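Local coordinates for ribose ABC transporter, substrate binding protein (Conexibacter woesei, PDB 4KQ9) that probably binds a sugar such as ribose outside the cytoplasmic membrane and delivers it to an ABC importer, at residues A134-T139 / I194-D199; T173-L178 / G205-A210. The protein carries 1 engineered substitution. All coordinates share one frame; numbering follows the deposited sequence.

Contact 1: residues A134-T139 / I194-D199; sequences AMVNGT and IYYSGD
The terminal CE of M135, a selenomethionine, sits 4.1 Å above one face of the Y195 phenol ring, displaced toward the rim. The bend at chi3 (62°) brings CE over the ring, while SE lies 5.4 Å from its centroid in an oblique Met-aromatic contact. Y196, on the other side of the sheet, receives V136 obliquely, with CB of V136 3.7 Å from CD2 of Y196. The strands are neighbours in the parallel four-stranded sheet of one α/β lobe of this periplasmic binding protein. Helix 143-159 covers the Y195 side and helix 174-187 the V136 side. Both phenol hydroxyls find partners beyond the strands: Y195 OH bonds Q148 and Y196 OH bonds T181; the Y195 ring also makes a cation-pi contact with K119. Between the strands, Y195 N bonds A134 O (2.8 Å), and V136 N reaches Y195 O almost perfectly straight (179°); S197 N then bonds V136 O. Further along, the side chain of S197 takes over: its OG accepts from G138 N at 2.9 Å. N137 ND2 is held by V167 O, whereas a water donates to N137 OD1 at 2.7 Å and accepts from S197 OG at 2.8 Å.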
loop_
_atom_site.group_PDB
_atom_site.type_symbol
_atom_site.label_atom_id
_atom_site.label_comp_id
_atom_site.label_asym_id
_atom_site.label_seq_id
_atom_site.Cartn_x
_atom_site.Cartn_y
_atom_site.Cartn_z
ATOM N N ALA A 134 6.681 -20.663 -0.862
ATOM C CA ALA A 134 7.842 -19.846 -0.919
ATOM C C ALA A 134 7.432 -18.385 -0.927
ATOM O O ALA A 134 6.304 -18.014 -1.320
ATOM C CB ALA A 134 8.650 -20.141 -2.173
HETATM N N MSE A 135 8.367 -17.573 -0.470
HETATM C CA MSE A 135 8.127 -16.137 -0.321
HETATM C C MSE A 135 9.146 -15.418 -1.115
HETATM O O MSE A 135 10.363 -15.650 -0.944
HETATM C CB MSE A 135 8.173 -15.779 1.190
HETATM C CG MSE A 135 7.001 -16.398 1.913
HETATM SE SE MSE A 135 7.083 -15.854 3.850
HETATM C CE MSE A 135 6.901 -13.867 3.664
ATOM N N VAL A 136 8.667 -14.545 -1.983
ATOM C CA VAL A 136 9.502 -13.640 -2.765
ATOM C C VAL A 136 9.215 -12.224 -2.298
ATOM O O VAL A 136 8.238 -11.554 -2.745
ATOM C CB VAL A 136 9.283 -13.815 -4.285
ATOM C CG1 VAL A 136 10.055 -12.758 -5.136
ATOM C CG2 VAL A 136 9.662 -15.241 -4.742
ATOM N N ASN A 137 10.069 -11.761 -1.421
ATOM C CA ASN A 137 9.894 -10.482 -0.766
ATOM C C ASN A 137 10.547 -9.457 -1.621
ATOM O O ASN A 137 11.363 -9.821 -2.448
ATOM C CB ASN A 137 10.481 -10.476 0.641
ATOM C CG ASN A 137 9.839 -11.475 1.587
ATOM O OD1 ASN A 137 8.761 -11.220 2.181
ATOM N ND2 ASN A 137 10.526 -12.594 1.810
ATOM N N GLY A 138 10.133 -8.181 -1.518
ATOM C CA GLY A 138 10.766 -7.079 -2.264
ATOM C C GLY A 138 12.024 -6.649 -1.446
ATOM O O GLY A 138 12.722 -7.511 -0.877
ATOM N N THR A 139 12.295 -5.340 -1.393
ATOM C CA THR A 139 13.525 -4.763 -0.727
ATOM C C THR A 139 13.660 -4.953 0.762
ATOM O O THR A 139 12.789 -4.628 1.591
ATOM C CB THR A 139 13.593 -3.249 -1.048
ATOM O OG1 THR A 139 13.485 -3.085 -2.446
ATOM C CG2 THR A 139 14.917 -2.636 -0.599
ATOM N N ILE A 194 3.258 -19.408 -3.998
ATOM C CA ILE A 194 4.316 -18.409 -3.885
ATOM C C ILE A 194 3.692 -17.057 -3.528
ATOM O O ILE A 194 2.736 -16.564 -4.176
ATOM C CB ILE A 194 5.198 -18.312 -5.183
ATOM C CG1 ILE A 194 5.695 -19.698 -5.565
ATOM C CG2 ILE A 194 6.375 -17.349 -4.962
ATOM C CD1 ILE A 194 6.475 -19.787 -6.871
ATOM N N TYR A 195 4.162 -16.521 -2.394
ATOM C CA TYR A 195 3.746 -15.252 -1.841
ATOM C C TYR A 195 4.722 -14.192 -2.438
ATOM O O TYR A 195 5.915 -14.394 -2.338
ATOM C CB TYR A 195 3.975 -15.331 -0.338
ATOM C CG TYR A 195 3.675 -14.092 0.434
ATOM C CD1 TYR A 195 4.511 -12.988 0.428
ATOM C CD2 TYR A 195 2.550 -14.066 1.218
ATOM C CE1 TYR A 195 4.170 -11.860 1.183
ATOM C CE2 TYR A 195 2.234 -12.996 1.979
ATOM C CZ TYR A 195 2.992 -11.887 1.919
ATOM O OH TYR A 195 2.515 -10.840 2.692
ATOM N N TYR A 196 4.226 -13.101 -3.013
ATOM C CA TYR A 196 5.018 -11.974 -3.513
ATOM C C TYR A 196 4.625 -10.706 -2.719
ATOM O O TYR A 196 3.442 -10.491 -2.422
ATOM C CB TYR A 196 4.736 -11.755 -5.018
ATOM C CG TYR A 196 5.155 -12.897 -5.867
ATOM C CD1 TYR A 196 4.342 -14.038 -6.010
ATOM C CD2 TYR A 196 6.415 -12.901 -6.493
ATOM C CE1 TYR A 196 4.775 -15.105 -6.784
ATOM C CE2 TYR A 196 6.845 -13.956 -7.305
ATOM C CZ TYR A 196 6.045 -15.073 -7.431
ATOM O OH TYR A 196 6.388 -16.149 -8.152
ATOM N N SER A 197 5.600 -9.887 -2.307
ATOM C CA SER A 197 5.307 -8.664 -1.579
ATOM C C SER A 197 4.347 -7.792 -2.369
ATOM O O SER A 197 3.499 -7.099 -1.779
ATOM C CB SER A 197 6.610 -7.838 -1.372
ATOM O OG SER A 197 7.460 -8.533 -0.484
ATOM N N GLY A 198 4.515 -7.788 -3.687
ATOM C CA GLY A 198 3.699 -6.944 -4.569
ATOM C C GLY A 198 3.392 -7.544 -5.885
ATOM O O GLY A 198 4.055 -8.551 -6.324
ATOM N N ASP A 199 2.348 -6.995 -6.540
ATOM C CA ASP A 199 1.874 -7.519 -7.863
ATOM C C ASP A 199 2.884 -7.572 -8.961
ATOM O O ASP A 199 2.877 -8.509 -9.692
ATOM C CB ASP A 199 0.670 -6.700 -8.448
ATOM C CG ASP A 199 -0.638 -6.904 -7.680
ATOM O OD1 ASP A 199 -0.816 -7.992 -7.050
ATOM O OD2 ASP A 199 -1.551 -6.012 -7.757
HETATM O O HOH W 1 6.922 -9.306 2.114
#

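Contact 2: residues T173-L178 / G205-A210; sequences TPDEGL and GIRAIA
The axes of helical segments 174-178 and 205-210 come within 8.2 Å of each other, with 41° between their N-to-C directions, and the nearest CA pair is L178 and G205, 4.5 Å apart. Without a side chain at G177 or G205 the backbones themselves touch, C of G177 lying 3.8 Å from N of G205. L178 packs against the next turn of helix 199-211: CG stands anti to the backbone N (chi1 169°), and chi2 (72°) turns CD1 toward A208, 3.4 Å from its amide N and 3.6 Å from its CB. These helices are connections of the α/β lobe: helix 174-187 leads from strand 162-167 to strand 193-196, and helix 199-211 from there to strand 220-222, so the contact is helix-helix packing over one face of the sheet. A208 also touches T181 on the first helix. R207 crosses L178 at about a right angle, bent at chi2 and chi3, and its NH2 lies 3.9 Å from L178 CD2. NH1 of R207 lies 3.9 Å from CB of P174. OD1 of D175 lies beside the rim of the guanidinium, 4.2 Å from NH2 of R207, too far for a salt bridge. T173 caps the first helix, OG1 accepting from E176 N.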
loop_
_atom_site.group_PDB
_atom_site.type_symbol
_atom_site.label_atom_id
_atom_site.label_comp_id
_atom_site.label_asym_id
_atom_site.label_seq_id
_atom_site.Cartn_x
_atom_site.Cartn_y
_atom_site.Cartn_z
ATOM N N THR A 173 9.686 -5.747 -8.894
ATOM C CA THR A 173 9.600 -5.619 -10.344
ATOM C C THR A 173 9.356 -6.959 -10.999
ATOM O O THR A 173 9.774 -7.982 -10.454
ATOM C CB THR A 173 10.921 -5.052 -10.964
ATOM O OG1 THR A 173 11.994 -6.039 -10.936
ATOM C CG2 THR A 173 11.313 -3.770 -10.247
ATOM N N PRO A 174 8.762 -6.974 -12.211
ATOM C CA PRO A 174 8.552 -8.227 -12.930
ATOM C C PRO A 174 9.829 -8.997 -13.167
ATOM O O PRO A 174 9.850 -10.246 -13.115
ATOM C CB PRO A 174 7.938 -7.800 -14.259
ATOM C CG PRO A 174 7.409 -6.452 -14.015
ATOM C CD PRO A 174 8.293 -5.820 -12.996
ATOM N N ASP A 175 10.910 -8.272 -13.446
ATOM C CA ASP A 175 12.169 -8.989 -13.680
ATOM C C ASP A 175 12.742 -9.671 -12.477
ATOM O O ASP A 175 13.286 -10.757 -12.607
ATOM C CB ASP A 175 13.221 -8.094 -14.328
ATOM C CG ASP A 175 13.473 -8.538 -15.741
ATOM O OD1 ASP A 175 12.598 -8.271 -16.613
ATOM O OD2 ASP A 175 14.480 -9.274 -15.935
ATOM N N GLU A 176 12.664 -8.989 -11.356
ATOM C CA GLU A 176 13.095 -9.467 -10.076
ATOM C C GLU A 176 12.235 -10.681 -9.685
ATOM O O GLU A 176 12.767 -11.732 -9.220
ATOM C CB GLU A 176 12.984 -8.360 -9.020
ATOM C CG GLU A 176 14.141 -7.334 -9.075
ATOM C CD GLU A 176 15.480 -8.003 -8.758
ATOM O OE1 GLU A 176 15.768 -8.341 -7.567
ATOM O OE2 GLU A 176 16.235 -8.215 -9.728
ATOM N N GLY A 177 10.916 -10.549 -9.894
ATOM C CA GLY A 177 9.977 -11.698 -9.665
ATOM C C GLY A 177 10.235 -12.955 -10.484
ATOM O O GLY A 177 10.137 -14.130 -10.028
ATOM N N LEU A 178 10.538 -12.723 -11.745
ATOM C CA LEU A 178 10.763 -13.752 -12.665
ATOM C C LEU A 178 12.074 -14.511 -12.313
ATOM O O LEU A 178 12.067 -15.719 -12.236
ATOM C CB LEU A 178 10.833 -13.135 -14.054
ATOM C CG LEU A 178 11.310 -13.963 -15.209
ATOM C CD1 LEU A 178 10.298 -15.012 -15.617
ATOM C CD2 LEU A 178 11.548 -13.004 -16.379
ATOM N N GLY A 205 6.731 -13.605 -11.671
ATOM C CA GLY A 205 6.606 -15.007 -11.310
ATOM C C GLY A 205 5.748 -15.870 -12.183
ATOM O O GLY A 205 6.069 -17.011 -12.456
ATOM N N ILE A 206 4.608 -15.323 -12.622
ATOM C CA ILE A 206 3.700 -16.024 -13.490
ATOM C C ILE A 206 4.371 -16.410 -14.799
ATOM O O ILE A 206 4.118 -17.472 -15.292
ATOM C CB ILE A 206 2.486 -15.062 -13.683
ATOM C CG1 ILE A 206 1.718 -14.966 -12.367
ATOM C CG2 ILE A 206 1.571 -15.373 -14.831
ATOM C CD1 ILE A 206 1.370 -16.213 -11.758
ATOM N N ARG A 207 5.235 -15.557 -15.302
ATOM C CA ARG A 207 5.964 -15.839 -16.583
ATOM C C ARG A 207 6.973 -16.944 -16.378
ATOM O O ARG A 207 7.113 -17.792 -17.224
ATOM C CB ARG A 207 6.661 -14.600 -17.073
ATOM C CG ARG A 207 5.719 -13.421 -17.281
ATOM C CD ARG A 207 6.157 -12.521 -18.413
ATOM N NE ARG A 207 7.496 -11.947 -18.243
ATOM C CZ ARG A 207 7.780 -10.730 -17.758
ATOM N NH1 ARG A 207 6.822 -9.895 -17.338
ATOM N NH2 ARG A 207 9.051 -10.345 -17.685
ATOM N N ALA A 208 7.609 -16.972 -15.219
ATOM C CA ALA A 208 8.523 -18.048 -14.842
ATOM C C ALA A 208 7.853 -19.360 -14.728
ATOM O O ALA A 208 8.376 -20.380 -15.188
ATOM C CB ALA A 208 9.213 -17.729 -13.526
ATOM N N ILE A 209 6.668 -19.378 -14.134
ATOM C CA ILE A 209 5.923 -20.617 -14.019
ATOM C C ILE A 209 5.510 -21.195 -15.399
ATOM O O ILE A 209 5.578 -22.416 -15.651
ATOM C CB ILE A 209 4.700 -20.398 -13.084
ATOM C CG1 ILE A 209 5.182 -20.235 -11.622
ATOM C CG2 ILE A 209 3.761 -21.558 -13.162
ATOM C CD1 ILE A 209 4.178 -19.568 -10.682
ATOM N N ALA A 210 5.094 -20.318 -16.283
ATOM C CA ALA A 210 4.607 -20.698 -17.608
ATOM C C ALA A 210 5.778 -21.204 -18.480
ATOM O O ALA A 210 5.628 -22.247 -19.128
ATOM C CB ALA A 210 3.957 -19.504 -18.273
#

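From the N terminus the chain first builds most of the six-stranded sheet, then enters strand 132-136 and passes through helix 143-159, strand 162-167 and helix 174-187 before strand 193-196 returns to lie beside strand 132-136, where contact 1 closes a 54-residue loop. Segment 173-178 falls inside that loop, and its partner 205-210 follows segment 194-199, so contact 2 closes a 26-residue loop that crosses the first rather than nesting within it. Contact 1 joins two strands of the parallel sheet; contact 2 joins the two helices that precede and follow strand 193-196. The two contacts meet at the Y196 phenol, whose OH packs 3.4 Å from G205 CA, tying the strand pair to the helix pair.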